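Local coordinates for protein polyketide synthase (Lyngbya majuscula 19L, PDB 3QIT) that acts as the decarboxylating thioesterase of curacin A biosynthesis, probably hydrolysing the thioester and coupling decarboxylation to sulfate elimination to form the terminal alkene, at residues Leu36-Ala41 against Ala186-Gln191; Pro158-Val163 against Val197-Asp202; Thr165-Leu170 against Glu180-Leu185; Ile174-Glu179 against Leu271-Ala276. All blocks are in the same frame, centred on the assembly; numbering follows the deposited sequence. Where two conformers were deposited one is given.

Interaction 1 of 4, residues Leu36-Ala41 against Ala186-Gln191; sequences LEQGLA and AQRITQ
The loop 36-41, tightening into a 3-10 turn from Gly39, passes the C-terminal end of helix 179-188, with the CA atoms of Leu40 and Arg188 8.3 Å apart, so side chains bridge the gap. Arg188, CG anti to the backbone N and the chain extended to NE, slides past Gln38 in the opposite direction. Its NH1 donates to Gln38 OE1 over 2.9 Å, nearly straight at 163°, meeting a lone pair in the carbonyl plane; amide and guanidinium lie almost coplanar (28°). Gln38 NE2 binds Leu185 O, which fixes the amide's flip. Leu40 crosses the arginine obliquely, CD2 3.6 Å from Arg188 CD, while Ile189 CG2 meets Gln38 OE1 tip to tip at 3.5 Å. An alanine at Arg188 removes the donor to Gln38 OE1 and the salt bridges to Glu6 and Asp60, and would probably loosen helix 179-188 against loop 36-41. With two carboxylates and an amide oxygen around it, the buried guanidinium is likely to stay charged and to pin the helix end to the core.

Interaction 2 of 4, residues Pro158-Val163 against Val197-Asp202; sequences PIFPDV and VRWSWD
Val197, on strand 196-199, forms a single antiparallel bridge with Phe160, a hydrogen-bonded pair: Phe160 N donates to Val197 O and Val197 N to Phe160 O, each over 2.8 Å. The first bond runs nearly along the C=O axis. Val197 CG2, in the crowded position between backbone N and carbonyl carbon, lies 3.7 Å from Asp162 O, just before helix 163-173. Arg198 CB packs against Pro158 O at 3.6 Å, while its extended chain leads off to Gln191, where NE binds OE1. Next, Trp199 N donates to a water at 2.9 Å that in turn donates to Pro158 O at a short 2.4 Å. The Trp199 indole receives the edge of Phe160 in an offset edge-to-face (T-shaped) pair, planes at 76°, with Phe160 CE2 3.5 Å from Trp199 CE2. Trp201 NE1 lies over the opposite face of that indole, 3.3 Å above its plane. An alanine at Trp199 removes both indole faces, and would probably leave the Phe160 edge and Trp201 without their packing partner and loosen the loop on the hairpin. Two backbone bonds and a bridging water join the main chains, whereas the edge-to-face pair of Phe160 and Trp199 supplies the buried, apolar part of the contact.

Interaction 3 of 4, residues Thr165-Leu170 against Glu180-Leu185; sequences TAASRL and EFSYIL
Two consecutive helices of the segment inserted after strand 120-126, where alpha/beta hydrolases commonly carry their lid, pack here: segments 165-170 and 180-185 of helices 163-173 and 179-188 cross with their N-to-C directions 118° apart. The axes of the two segments come within 8.2 Å, an approach made possible by small residues, and the CA atoms of Ala167 and Tyr183 are 5.0 Å apart. The Ala167 methyl points into the second helix and rests on its backbone, CB 3.6 Å from Ser182 O and 3.8 Å from Tyr183 CA. Ser182 faces back across the crossing, and its OG, held between backbone N and carbonyl carbon (chi1 77°), is hydrogen-bonded to Glu179 O, more weakly to Ser178 O, and meets the Ala167 methyl in van der Waals contact. One turn further along, Leu170 extends its chain, with CG anti to the carbonyl carbon, and crosses Leu185 obliquely. The branch that touches is CD1, wedged against the second helix at 3.7 Å from Ser182 O and 3.6 Å from Leu185 CB.

Interaction 4 of 4, residues Ile174-Glu179 against Leu271-Ala276; sequences IPSLSE and LHIDAA
At the tight part of this contact, Ile273 pushes its CG2 branch into the type I turn from Ile174 to Leu177, which is closed by the bond from Leu177 N to Ile174 O. This methyl, anti to the backbone N, lies 3.1 Å from Ser176 OG, a close approach, and 3.7 Å from Leu177 CD2. Ile174 crosses Ile273 at about a right angle, its CG2 3.9 Å from Ile273 CB, so the isoleucine is gripped by three residues of the turn. Ile273 CG1 lies over the centre of the His272 ring.

Against this close apolar packing stands the polar, solvent-side part, where Ser176 is exposed and a water fills in. Ser176 turns its OG into the crowded position (chi1 73°) and donates to Asp274 OD1 over a short 2.5 Å, using the anti lone pair of that oxygen. The water accepts from Ser176 N at 3.0 Å and donates to the same OD1 at 2.8 Å, so one carboxylate oxygen collects two donors. Asp274 OD2 is bound by Gly268 N, which fixes the rotation of the carboxylate; these donors would probably help keep it ionised. The arrangement joins the turn between two lid-like helices to short helix 271-274, which begins two residues after His269, the probable histidine of a Ser-His-Glu triad, as in alpha/beta hydrolases.

In the fold
From the N terminus, the chain runs through strand 28-32 into loop 36-41, which waits 144 residues for its partner; interaction 1 then closes a long loop at the end of helix 179-188. Within that span lie residues 158-163, whose partner 197-202 follows later, so interactions 1 and 2 cross, sharing the hairpin of strands 190-193 and 196-199. Interaction 3, a short-range closure, lies within the spans of both. Interaction 4 starts between its two helices and reaches forward to 271-276, crossing all three others. Together they tie the inserted helices and their hairpin to the loop after strand 28-32 and to the C-terminal part of the hydrolase fold.

Interaction 1 of 4, residues Leu36-Ala41 against Ala186-Gln191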
loop_
_atom_site.group_PDB
_atom_site.type_symbol
_atom_site.label_atom_id
_atom_site.label_comp_id
_atom_site.label_asym_id
_atom_site.label_seq_id
_atom_site.Cartn_x
_atom_site.Cartn_y
_atom_site.Cartn_z
ATOM N N LEU B 36 -0.310 -11.823 -13.026
ATOM C CA LEU B 36 0.016 -11.691 -14.453
ATOM C C LEU B 36 -1.078 -12.142 -15.402
ATOM O O LEU B 36 -0.974 -11.897 -16.597
ATOM C CB LEU B 36 1.345 -12.373 -14.815
ATOM C CG LEU B 36 2.518 -11.936 -13.974
ATOM C CD1 LEU B 36 3.769 -12.575 -14.541
ATOM C CD2 LEU B 36 2.635 -10.416 -13.927
ATOM N N GLU B 37 -2.136 -12.762 -14.887
ATOM C CA GLU B 37 -3.234 -13.190 -15.789
ATOM C C GLU B 37 -4.309 -12.104 -15.991
ATOM O O GLU B 37 -3.998 -10.918 -15.918
ATOM C CB GLU B 37 -3.799 -14.542 -15.357
ATOM C CG GLU B 37 -2.730 -15.639 -15.549
ATOM C CD GLU B 37 -3.275 -17.043 -15.424
ATOM O OE1 GLU B 37 -3.945 -17.524 -16.367
ATOM O OE2 GLU B 37 -3.005 -17.668 -14.381
ATOM N N GLN B 38 -5.548 -12.498 -16.306
ATOM C CA GLN B 38 -6.569 -11.517 -16.684
ATOM C C GLN B 38 -7.911 -12.217 -16.597
ATOM O O GLN B 38 -7.965 -13.447 -16.542
ATOM C CB GLN B 38 -6.344 -11.033 -18.136
ATOM C CG GLN B 38 -6.236 -12.168 -19.146
ATOM C CD GLN B 38 -6.073 -11.669 -20.569
ATOM O OE1 GLN B 38 -6.780 -10.764 -21.013
ATOM N NE2 GLN B 38 -5.116 -12.246 -21.287
ATOM N N GLY B 39 -8.983 -11.446 -16.568
ATOM C CA GLY B 39 -10.322 -12.055 -16.413
ATOM C C GLY B 39 -10.673 -13.015 -17.522
ATOM O O GLY B 39 -11.311 -14.051 -17.281
ATOM N N LEU B 40 -10.197 -12.716 -18.732
ATOM C CA LEU B 40 -10.432 -13.579 -19.886
ATOM C C LEU B 40 -9.852 -14.990 -19.715
ATOM O O LEU B 40 -10.351 -15.909 -20.328
ATOM C CB LEU B 40 -9.914 -12.914 -21.169
ATOM C CG LEU B 40 -9.946 -13.698 -22.477
ATOM C CD1 LEU B 40 -11.356 -14.038 -22.899
ATOM C CD2 LEU B 40 -9.239 -12.940 -23.564
ATOM N N ALA B 41 -8.874 -15.172 -18.820
ATOM C CA ALA B 41 -8.277 -16.495 -18.607
ATOM C C ALA B 41 -9.299 -17.505 -18.063
ATOM O O ALA B 41 -9.057 -18.703 -18.102
ATOM C CB ALA B 41 -7.037 -16.393 -17.643
ATOM N N ALA B 186 -3.466 -13.408 -25.787
ATOM C CA ALA B 186 -2.399 -12.470 -26.209
ATOM C C ALA B 186 -2.954 -11.227 -26.911
ATOM O O ALA B 186 -2.457 -10.124 -26.709
ATOM C CB ALA B 186 -1.374 -13.188 -27.109
ATOM N N GLN B 187 -3.948 -11.428 -27.789
ATOM C CA GLN B 187 -4.705 -10.373 -28.445
ATOM C C GLN B 187 -5.191 -9.322 -27.462
ATOM O O GLN B 187 -5.059 -8.124 -27.709
ATOM C CB GLN B 187 -5.910 -11.060 -29.142
ATOM C CG GLN B 187 -6.932 -10.229 -29.892
ATOM C CD GLN B 187 -7.975 -11.150 -30.592
ATOM O OE1 GLN B 187 -8.778 -11.810 -29.935
ATOM N NE2 GLN B 187 -7.944 -11.191 -31.914
ATOM N N ARG B 188 -5.679 -9.769 -26.311
ATOM C CA ARG B 188 -6.242 -8.851 -25.341
ATOM C C ARG B 188 -5.174 -8.036 -24.593
ATOM O O ARG B 188 -5.411 -6.891 -24.209
ATOM C CB ARG B 188 -7.153 -9.599 -24.360
ATOM C CG ARG B 188 -7.930 -8.669 -23.448
ATOM C CD ARG B 188 -9.156 -9.359 -22.884
ATOM N NE ARG B 188 -9.944 -8.447 -22.047
ATOM C CZ ARG B 188 -9.816 -8.291 -20.726
ATOM N NH1 ARG B 188 -8.897 -8.969 -20.053
ATOM N NH2 ARG B 188 -10.618 -7.436 -20.079
ATOM N N ILE B 189 -4.003 -8.637 -24.404
ATOM C CA ILE B 189 -2.976 -8.034 -23.550
ATOM C C ILE B 189 -1.688 -7.698 -24.274
ATOM O O ILE B 189 -0.625 -7.700 -23.673
ATOM C CB ILE B 189 -2.690 -8.864 -22.283
ATOM C CG1 ILE B 189 -2.291 -10.324 -22.613
ATOM C CG2 ILE B 189 -3.908 -8.755 -21.309
ATOM C CD1 ILE B 189 -1.621 -11.037 -21.395
ATOM N N THR B 190 -1.799 -7.364 -25.553
ATOM C CA THR B 190 -0.644 -6.789 -26.267
ATOM C C THR B 190 -1.010 -5.443 -26.891
ATOM O O THR B 190 -2.197 -5.164 -27.147
ATOM C CB THR B 190 -0.080 -7.722 -27.338
ATOM O OG1 THR B 190 -1.147 -8.218 -28.167
ATOM C CG2 THR B 190 0.653 -8.895 -26.685
ATOM N N GLN B 191 0.014 -4.635 -27.171
ATOM C CA GLN B 191 -0.185 -3.331 -27.789
ATOM C C GLN B 191 1.082 -2.993 -28.557
ATOM O O GLN B 191 2.177 -3.458 -28.169
ATOM C CB GLN B 191 -0.479 -2.258 -26.728
ATOM C CG GLN B 191 0.748 -1.912 -25.860
ATOM C CD GLN B 191 0.462 -0.982 -24.682
ATOM O OE1 GLN B 191 1.388 -0.587 -23.982
ATOM N NE2 GLN B 191 -0.806 -0.666 -24.440
#

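Interaction 2 of 4, residues Pro158-Val163 against Val197-Asp202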
loop_
_atom_site.group_PDB
_atom_site.type_symbol
_atom_site.label_atom_id
_atom_site.label_comp_id
_atom_site.label_asym_id
_atom_site.label_seq_id
_atom_site.Cartn_x
_atom_site.Cartn_y
_atom_site.Cartn_z
ATOM N N PRO B 158 9.563 -6.830 -22.864
ATOM C CA PRO B 158 10.163 -7.202 -24.140
ATOM C C PRO B 158 9.259 -6.793 -25.298
ATOM O O PRO B 158 8.023 -6.702 -25.145
ATOM C CB PRO B 158 10.250 -8.737 -24.061
ATOM C CG PRO B 158 9.245 -9.135 -23.044
ATOM C CD PRO B 158 9.240 -8.005 -22.038
ATOM N N ILE B 159 9.885 -6.534 -26.434
ATOM C CA ILE B 159 9.163 -6.190 -27.655
ATOM C C ILE B 159 9.142 -7.449 -28.515
ATOM O O ILE B 159 10.194 -7.894 -28.967
ATOM C CB ILE B 159 9.881 -5.070 -28.407
ATOM C CG1 ILE B 159 10.079 -3.840 -27.507
ATOM C CG2 ILE B 159 9.109 -4.726 -29.680
ATOM C CD1 ILE B 159 11.407 -3.125 -27.717
ATOM N N PHE B 160 7.952 -8.022 -28.721
ATOM C CA PHE B 160 7.773 -9.201 -29.558
ATOM C C PHE B 160 7.539 -8.712 -30.978
ATOM O O PHE B 160 7.009 -7.610 -31.183
ATOM C CB PHE B 160 6.554 -10.042 -29.143
ATOM C CG PHE B 160 6.571 -10.505 -27.716
ATOM C CD1 PHE B 160 7.401 -11.559 -27.321
ATOM C CD2 PHE B 160 5.699 -9.952 -26.790
ATOM C CE1 PHE B 160 7.408 -12.020 -25.988
ATOM C CE2 PHE B 160 5.695 -10.417 -25.448
ATOM C CZ PHE B 160 6.556 -11.429 -25.052
ATOM N N PRO B 161 7.939 -9.514 -31.960
ATOM C CA PRO B 161 7.714 -9.081 -33.341
ATOM C C PRO B 161 6.237 -9.064 -33.747
ATOM O O PRO B 161 5.869 -8.305 -34.649
ATOM C CB PRO B 161 8.485 -10.114 -34.167
ATOM C CG PRO B 161 8.681 -11.275 -33.294
ATOM C CD PRO B 161 8.780 -10.724 -31.890
ATOM N N ASP B 162 5.417 -9.900 -33.104
ATOM C CA ASP B 162 3.982 -10.013 -33.417
ATOM C C ASP B 162 3.187 -10.686 -32.295
ATOM O O ASP B 162 3.761 -11.200 -31.331
ATOM C CB ASP B 162 3.754 -10.756 -34.753
ATOM C CG ASP B 162 4.452 -12.103 -34.815
ATOM O OD1 ASP B 162 4.562 -12.788 -33.784
ATOM O OD2 ASP B 162 4.903 -12.488 -35.915
ATOM N N VAL B 163 1.858 -10.677 -32.419
ATOM C CA VAL B 163 1.002 -11.232 -31.374
ATOM C C VAL B 163 1.176 -12.746 -31.298
ATOM O O VAL B 163 1.126 -13.309 -30.211
ATOM C CB VAL B 163 -0.504 -10.840 -31.580
ATOM C CG1 VAL B 163 -1.406 -11.533 -30.542
ATOM C CG2 VAL B 163 -0.654 -9.346 -31.477
ATOM N N VAL B 197 5.215 -5.530 -30.681
ATOM C CA VAL B 197 4.145 -5.429 -29.670
ATOM C C VAL B 197 4.704 -5.821 -28.311
ATOM O O VAL B 197 5.638 -6.606 -28.228
ATOM C CB VAL B 197 2.896 -6.289 -29.998
ATOM C CG1 VAL B 197 2.326 -5.888 -31.359
ATOM C CG2 VAL B 197 3.217 -7.804 -29.959
ATOM N N ARG B 198 4.131 -5.252 -27.266
ATOM C CA ARG B 198 4.554 -5.560 -25.905
ATOM C C ARG B 198 3.325 -5.923 -25.100
ATOM O O ARG B 198 2.185 -5.617 -25.508
ATOM C CB ARG B 198 5.241 -4.363 -25.275
ATOM C CG ARG B 198 4.320 -3.171 -25.028
ATOM C CD ARG B 198 5.054 -2.020 -24.315
ATOM N NE ARG B 198 4.162 -0.878 -24.110
ATOM C CZ ARG B 198 4.504 0.274 -23.525
ATOM N NH1 ARG B 198 5.731 0.460 -23.050
ATOM N NH2 ARG B 198 3.605 1.243 -23.413
ATOM N N TRP B 199 3.538 -6.555 -23.945
ATOM C CA TRP B 199 2.440 -6.764 -23.019
ATOM C C TRP B 199 1.823 -5.444 -22.587
ATOM O O TRP B 199 2.527 -4.455 -22.421
ATOM C CB TRP B 199 2.897 -7.487 -21.755
ATOM C CG TRP B 199 3.509 -8.860 -21.980
ATOM C CD1 TRP B 199 4.748 -9.256 -21.590
ATOM C CD2 TRP B 199 2.885 -10.006 -22.587
ATOM N NE1 TRP B 199 4.940 -10.588 -21.889
ATOM C CE2 TRP B 199 3.826 -11.062 -22.543
ATOM C CE3 TRP B 199 1.620 -10.243 -23.177
ATOM C CZ2 TRP B 199 3.553 -12.340 -23.051
ATOM C CZ3 TRP B 199 1.345 -11.517 -23.684
ATOM C CH2 TRP B 199 2.318 -12.549 -23.627
ATOM N N SER B 200 0.506 -5.432 -22.407
ATOM C CA SER B 200 -0.172 -4.190 -22.047
ATOM C C SER B 200 -0.572 -4.140 -20.562
ATOM O O SER B 200 -1.117 -3.139 -20.091
ATOM C CB SER B 200 -1.373 -3.968 -22.971
ATOM O OG SER B 200 -2.296 -5.009 -22.784
ATOM N N TRP B 201 -0.245 -5.195 -19.829
ATOM C CA TRP B 201 -0.304 -5.166 -18.360
ATOM C C TRP B 201 0.928 -4.409 -17.806
ATOM O O TRP B 201 1.867 -4.101 -18.545
ATOM C CB TRP B 201 -0.487 -6.574 -17.775
ATOM C CG TRP B 201 0.507 -7.634 -18.195
ATOM C CD1 TRP B 201 0.364 -8.547 -19.221
ATOM C CD2 TRP B 201 1.792 -7.888 -17.601
ATOM N NE1 TRP B 201 1.475 -9.387 -19.263
ATOM C CE2 TRP B 201 2.360 -8.990 -18.283
ATOM C CE3 TRP B 201 2.491 -7.322 -16.515
ATOM C CZ2 TRP B 201 3.621 -9.504 -17.950
ATOM C CZ3 TRP B 201 3.749 -7.845 -16.175
ATOM C CH2 TRP B 201 4.295 -8.921 -16.902
ATOM N N ASP B 202 0.899 -4.071 -16.523
ATOM C CA ASP B 202 1.914 -3.154 -15.963
ATOM C C ASP B 202 3.197 -3.904 -15.639
ATOM O O ASP B 202 3.210 -4.707 -14.716
ATOM C CB ASP B 202 1.372 -2.504 -14.680
ATOM C CG ASP B 202 2.195 -1.305 -14.234
ATOM O OD1 ASP B 202 3.400 -1.229 -14.586
ATOM O OD2 ASP B 202 1.635 -0.434 -13.524
HETATM O O HOH W 1 6.192 -7.732 -23.917
#

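Interaction 3 of 4, residues Thr165-Leu170 against Glu180-Leu185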
loop_
_atom_site.group_PDB
_atom_site.type_symbol
_atom_site.label_atom_id
_atom_site.label_comp_id
_atom_site.label_asym_id
_atom_site.label_seq_id
_atom_site.Cartn_x
_atom_site.Cartn_y
_atom_site.Cartn_z
ATOM N N THR B 165 3.844 -14.451 -31.538
ATOM C CA THR B 165 5.011 -14.725 -30.685
ATOM C C THR B 165 4.644 -14.602 -29.198
ATOM O O THR B 165 5.044 -15.436 -28.389
ATOM C CB THR B 165 6.200 -13.833 -31.076
ATOM O OG1 THR B 165 6.564 -14.111 -32.440
ATOM C CG2 THR B 165 7.401 -14.087 -30.161
ATOM N N ALA B 166 3.813 -13.605 -28.860
ATOM C CA ALA B 166 3.344 -13.444 -27.488
ATOM C C ALA B 166 2.480 -14.627 -27.128
ATOM O O ALA B 166 2.589 -15.168 -26.018
ATOM C CB ALA B 166 2.537 -12.146 -27.322
ATOM N N ALA B 167 1.607 -15.035 -28.054
ATOM C CA ALA B 167 0.761 -16.205 -27.784
ATOM C C ALA B 167 1.594 -17.458 -27.561
ATOM O O ALA B 167 1.258 -18.257 -26.701
ATOM C CB ALA B 167 -0.225 -16.438 -28.929
ATOM N N SER B 168 2.663 -17.632 -28.336
ATOM C CA SER B 168 3.549 -18.790 -28.166
ATOM C C SER B 168 4.143 -18.821 -26.756
ATOM O O SER B 168 4.257 -19.892 -26.133
ATOM C CB SER B 168 4.668 -18.763 -29.210
ATOM O OG SER B 168 4.135 -18.890 -30.516
ATOM N N ARG B 169 4.532 -17.646 -26.260
ATOM C CA ARG B 169 5.044 -17.544 -24.907
ATOM C C ARG B 169 3.984 -17.950 -23.879
ATOM O O ARG B 169 4.299 -18.624 -22.908
ATOM C CB ARG B 169 5.573 -16.135 -24.606
ATOM C CG ARG B 169 6.206 -16.056 -23.219
ATOM C CD ARG B 169 7.136 -14.881 -23.085
ATOM N NE ARG B 169 8.399 -15.116 -23.785
ATOM C CZ ARG B 169 9.456 -14.318 -23.680
ATOM N NH1 ARG B 169 9.398 -13.251 -22.897
ATOM N NH2 ARG B 169 10.566 -14.579 -24.359
ATOM N N LEU B 170 2.729 -17.550 -24.081
ATOM C CA LEU B 170 1.674 -18.018 -23.169
ATOM C C LEU B 170 1.505 -19.547 -23.195
ATOM O O LEU B 170 1.314 -20.165 -22.128
ATOM C CB LEU B 170 0.336 -17.349 -23.494
ATOM C CG LEU B 170 0.277 -15.816 -23.405
ATOM C CD1 LEU B 170 -1.160 -15.376 -23.718
ATOM C CD2 LEU B 170 0.717 -15.334 -22.001
ATOM N N GLU B 180 -5.672 -21.572 -30.283
ATOM C CA GLU B 180 -6.732 -20.563 -30.393
ATOM C C GLU B 180 -6.880 -19.689 -29.142
ATOM O O GLU B 180 -7.020 -18.471 -29.254
ATOM C CB GLU B 180 -8.093 -21.204 -30.734
ATOM C CG GLU B 180 -8.145 -21.943 -32.089
ATOM C CD GLU B 180 -7.798 -23.441 -32.011
ATOM O OE1 GLU B 180 -6.819 -23.825 -31.333
ATOM O OE2 GLU B 180 -8.504 -24.247 -32.664
ATOM N N PHE B 181 -6.896 -20.323 -27.970
ATOM C CA PHE B 181 -7.131 -19.612 -26.717
ATOM C C PHE B 181 -5.877 -18.814 -26.373
ATOM O O PHE B 181 -5.977 -17.675 -25.930
ATOM C CB PHE B 181 -7.529 -20.575 -25.590
ATOM C CG PHE B 181 -8.080 -19.892 -24.345
ATOM C CD1 PHE B 181 -8.716 -18.647 -24.414
ATOM C CD2 PHE B 181 -7.988 -20.518 -23.117
ATOM C CE1 PHE B 181 -9.217 -18.018 -23.254
ATOM C CE2 PHE B 181 -8.497 -19.919 -21.958
ATOM C CZ PHE B 181 -9.096 -18.662 -22.030
ATOM N N SER B 182 -4.705 -19.385 -26.643
ATOM C CA SER B 182 -3.453 -18.646 -26.411
ATOM C C SER B 182 -3.451 -17.345 -27.227
ATOM O O SER B 182 -3.034 -16.263 -26.757
ATOM C CB SER B 182 -2.221 -19.524 -26.705
ATOM O OG SER B 182 -2.000 -19.650 -28.094
ATOM N N TYR B 183 -3.942 -17.427 -28.445
ATOM C CA TYR B 183 -4.036 -16.251 -29.295
ATOM C C TYR B 183 -5.043 -15.225 -28.776
ATOM O O TYR B 183 -4.743 -14.048 -28.705
ATOM C CB TYR B 183 -4.383 -16.665 -30.728
ATOM C CG TYR B 183 -4.286 -15.492 -31.651
ATOM C CD1 TYR B 183 -3.061 -15.151 -32.249
ATOM C CD2 TYR B 183 -5.384 -14.665 -31.860
ATOM C CE1 TYR B 183 -2.959 -14.041 -33.083
ATOM C CE2 TYR B 183 -5.300 -13.559 -32.684
ATOM C CZ TYR B 183 -4.094 -13.251 -33.288
ATOM O OH TYR B 183 -4.038 -12.152 -34.102
ATOM N N ILE B 184 -6.237 -15.678 -28.411
ATOM C CA ILE B 184 -7.261 -14.823 -27.827
ATOM C C ILE B 184 -6.733 -14.029 -26.582
ATOM O O ILE B 184 -6.973 -12.805 -26.427
ATOM C CB ILE B 184 -8.509 -15.719 -27.529
ATOM C CG1 ILE B 184 -9.239 -15.990 -28.863
ATOM C CG2 ILE B 184 -9.426 -15.104 -26.484
ATOM C CD1 ILE B 184 -10.214 -17.163 -28.828
ATOM N N LEU B 185 -6.002 -14.724 -25.727
ATOM C CA LEU B 185 -5.424 -14.108 -24.512
ATOM C C LEU B 185 -4.378 -13.050 -24.881
ATOM O O LEU B 185 -4.452 -11.926 -24.421
ATOM C CB LEU B 185 -4.797 -15.183 -23.649
ATOM C CG LEU B 185 -5.822 -16.093 -22.960
ATOM C CD1 LEU B 185 -5.110 -17.350 -22.443
ATOM C CD2 LEU B 185 -6.505 -15.359 -21.841
#

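Interaction 4 of 4, residues Ile174-Glu179 against Leu271-Ala276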
loop_
_atom_site.group_PDB
_atom_site.type_symbol
_atom_site.label_atom_id
_atom_site.label_comp_id
_atom_site.label_asym_id
_atom_site.label_seq_id
_atom_site.Cartn_x
_atom_site.Cartn_y
_atom_site.Cartn_z
ATOM N N ILE B 174 1.747 -22.414 -20.287
ATOM C CA ILE B 174 0.593 -23.285 -20.016
ATOM C C ILE B 174 0.317 -24.181 -21.242
ATOM O O ILE B 174 -0.492 -23.827 -22.117
ATOM C CB ILE B 174 -0.685 -22.462 -19.649
ATOM C CG1 ILE B 174 -0.379 -21.446 -18.542
ATOM C CG2 ILE B 174 -1.803 -23.415 -19.215
ATOM C CD1 ILE B 174 -1.540 -20.505 -18.201
ATOM N N PRO B 175 0.994 -25.352 -21.317
ATOM C CA PRO B 175 0.979 -26.190 -22.513
ATOM C C PRO B 175 -0.398 -26.672 -22.929
ATOM O O PRO B 175 -0.634 -26.910 -24.112
ATOM C CB PRO B 175 1.872 -27.375 -22.118
ATOM C CG PRO B 175 2.860 -26.755 -21.200
ATOM C CD PRO B 175 2.039 -25.788 -20.369
ATOM N N SER B 176 -1.306 -26.808 -21.965
ATOM C CA SER B 176 -2.656 -27.234 -22.298
ATOM C C SER B 176 -3.472 -26.149 -23.016
ATOM O O SER B 176 -4.565 -26.439 -23.506
ATOM C CB SER B 176 -3.401 -27.668 -21.041
ATOM O OG SER B 176 -3.716 -26.525 -20.285
ATOM N N LEU B 177 -2.981 -24.902 -23.064
ATOM C CA LEU B 177 -3.676 -23.863 -23.840
ATOM C C LEU B 177 -3.750 -24.274 -25.300
ATOM O O LEU B 177 -2.750 -24.708 -25.870
ATOM C CB LEU B 177 -2.956 -22.498 -23.759
ATOM C CG LEU B 177 -3.200 -21.512 -22.625
ATOM C CD1 LEU B 177 -2.246 -20.324 -22.790
ATOM C CD2 LEU B 177 -4.633 -21.019 -22.621
ATOM N N SER B 178 -4.928 -24.166 -25.908
ATOM C CA SER B 178 -5.018 -24.370 -27.351
ATOM C C SER B 178 -4.324 -23.218 -28.053
ATOM O O SER B 178 -4.203 -22.122 -27.492
ATOM C CB SER B 178 -6.480 -24.439 -27.811
ATOM O OG SER B 178 -7.156 -23.232 -27.508
ATOM N N GLU B 179 -3.889 -23.455 -29.287
ATOM C CA GLU B 179 -3.371 -22.366 -30.096
ATOM C C GLU B 179 -4.392 -21.226 -30.121
ATOM O O GLU B 179 -4.024 -20.052 -29.975
ATOM C CB GLU B 179 -3.030 -22.850 -31.516
ATOM C CG GLU B 179 -2.315 -21.819 -32.399
ATOM C CD GLU B 179 -3.245 -20.724 -32.946
ATOM O OE1 GLU B 179 -4.418 -21.021 -33.274
ATOM O OE2 GLU B 179 -2.798 -19.559 -33.054
ATOM N N LEU B 271 -5.272 -25.177 -13.461
ATOM C CA LEU B 271 -6.498 -25.965 -13.624
ATOM C C LEU B 271 -7.596 -25.247 -14.400
ATOM O O LEU B 271 -8.440 -25.882 -15.036
ATOM C CB LEU B 271 -7.026 -26.409 -12.258
ATOM C CG LEU B 271 -6.246 -27.488 -11.499
ATOM C CD1 LEU B 271 -6.909 -27.749 -10.144
ATOM C CD2 LEU B 271 -6.127 -28.790 -12.291
ATOM N N HIS B 272 -7.594 -23.917 -14.367
ATOM C CA HIS B 272 -8.556 -23.150 -15.145
ATOM C C HIS B 272 -8.389 -23.376 -16.645
ATOM O O HIS B 272 -9.317 -23.122 -17.421
ATOM C CB HIS B 272 -8.479 -21.649 -14.785
ATOM C CG HIS B 272 -7.137 -21.038 -15.016
ATOM N ND1 HIS B 272 -5.975 -21.574 -14.497
ATOM C CD2 HIS B 272 -6.767 -19.924 -15.691
ATOM C CE1 HIS B 272 -4.950 -20.820 -14.853
ATOM N NE2 HIS B 272 -5.407 -19.814 -15.577
ATOM N N ILE B 273 -7.227 -23.909 -17.047
ATOM C CA ILE B 273 -6.990 -24.250 -18.445
ATOM C C ILE B 273 -6.971 -25.782 -18.604
ATOM O O ILE B 273 -7.646 -26.326 -19.498
ATOM C CB ILE B 273 -5.651 -23.659 -18.958
ATOM C CG1 ILE B 273 -5.573 -22.156 -18.643
ATOM C CG2 ILE B 273 -5.458 -23.949 -20.454
ATOM C CD1 ILE B 273 -6.731 -21.338 -19.167
ATOM N N ASP B 274 -6.228 -26.455 -17.725
ATOM C CA ASP B 274 -5.966 -27.910 -17.806
ATOM C C ASP B 274 -7.226 -28.748 -17.624
ATOM O O ASP B 274 -7.357 -29.826 -18.202
ATOM C CB ASP B 274 -5.009 -28.350 -16.682
ATOM C CG ASP B 274 -3.564 -27.951 -16.925
ATOM O OD1 ASP B 274 -3.290 -27.162 -17.855
ATOM O OD2 ASP B 274 -2.701 -28.433 -16.157
ATOM N N ALA B 275 -8.126 -28.265 -16.779
ATOM C CA ALA B 275 -9.286 -29.055 -16.314
ATOM C C ALA B 275 -10.532 -28.164 -16.249
ATOM O O ALA B 275 -11.322 -28.242 -15.296
ATOM C CB ALA B 275 -8.978 -29.627 -14.932
ATOM N N ALA B 276 -10.683 -27.308 -17.254
ATOM C CA ALA B 276 -11.702 -26.246 -17.212
ATOM C C ALA B 276 -13.118 -26.825 -17.075
ATOM O O ALA B 276 -13.896 -26.376 -16.231
ATOM C CB ALA B 276 -11.595 -25.365 -18.430
HETATM O O HOH W 2 -0.694 -26.818 -18.979
#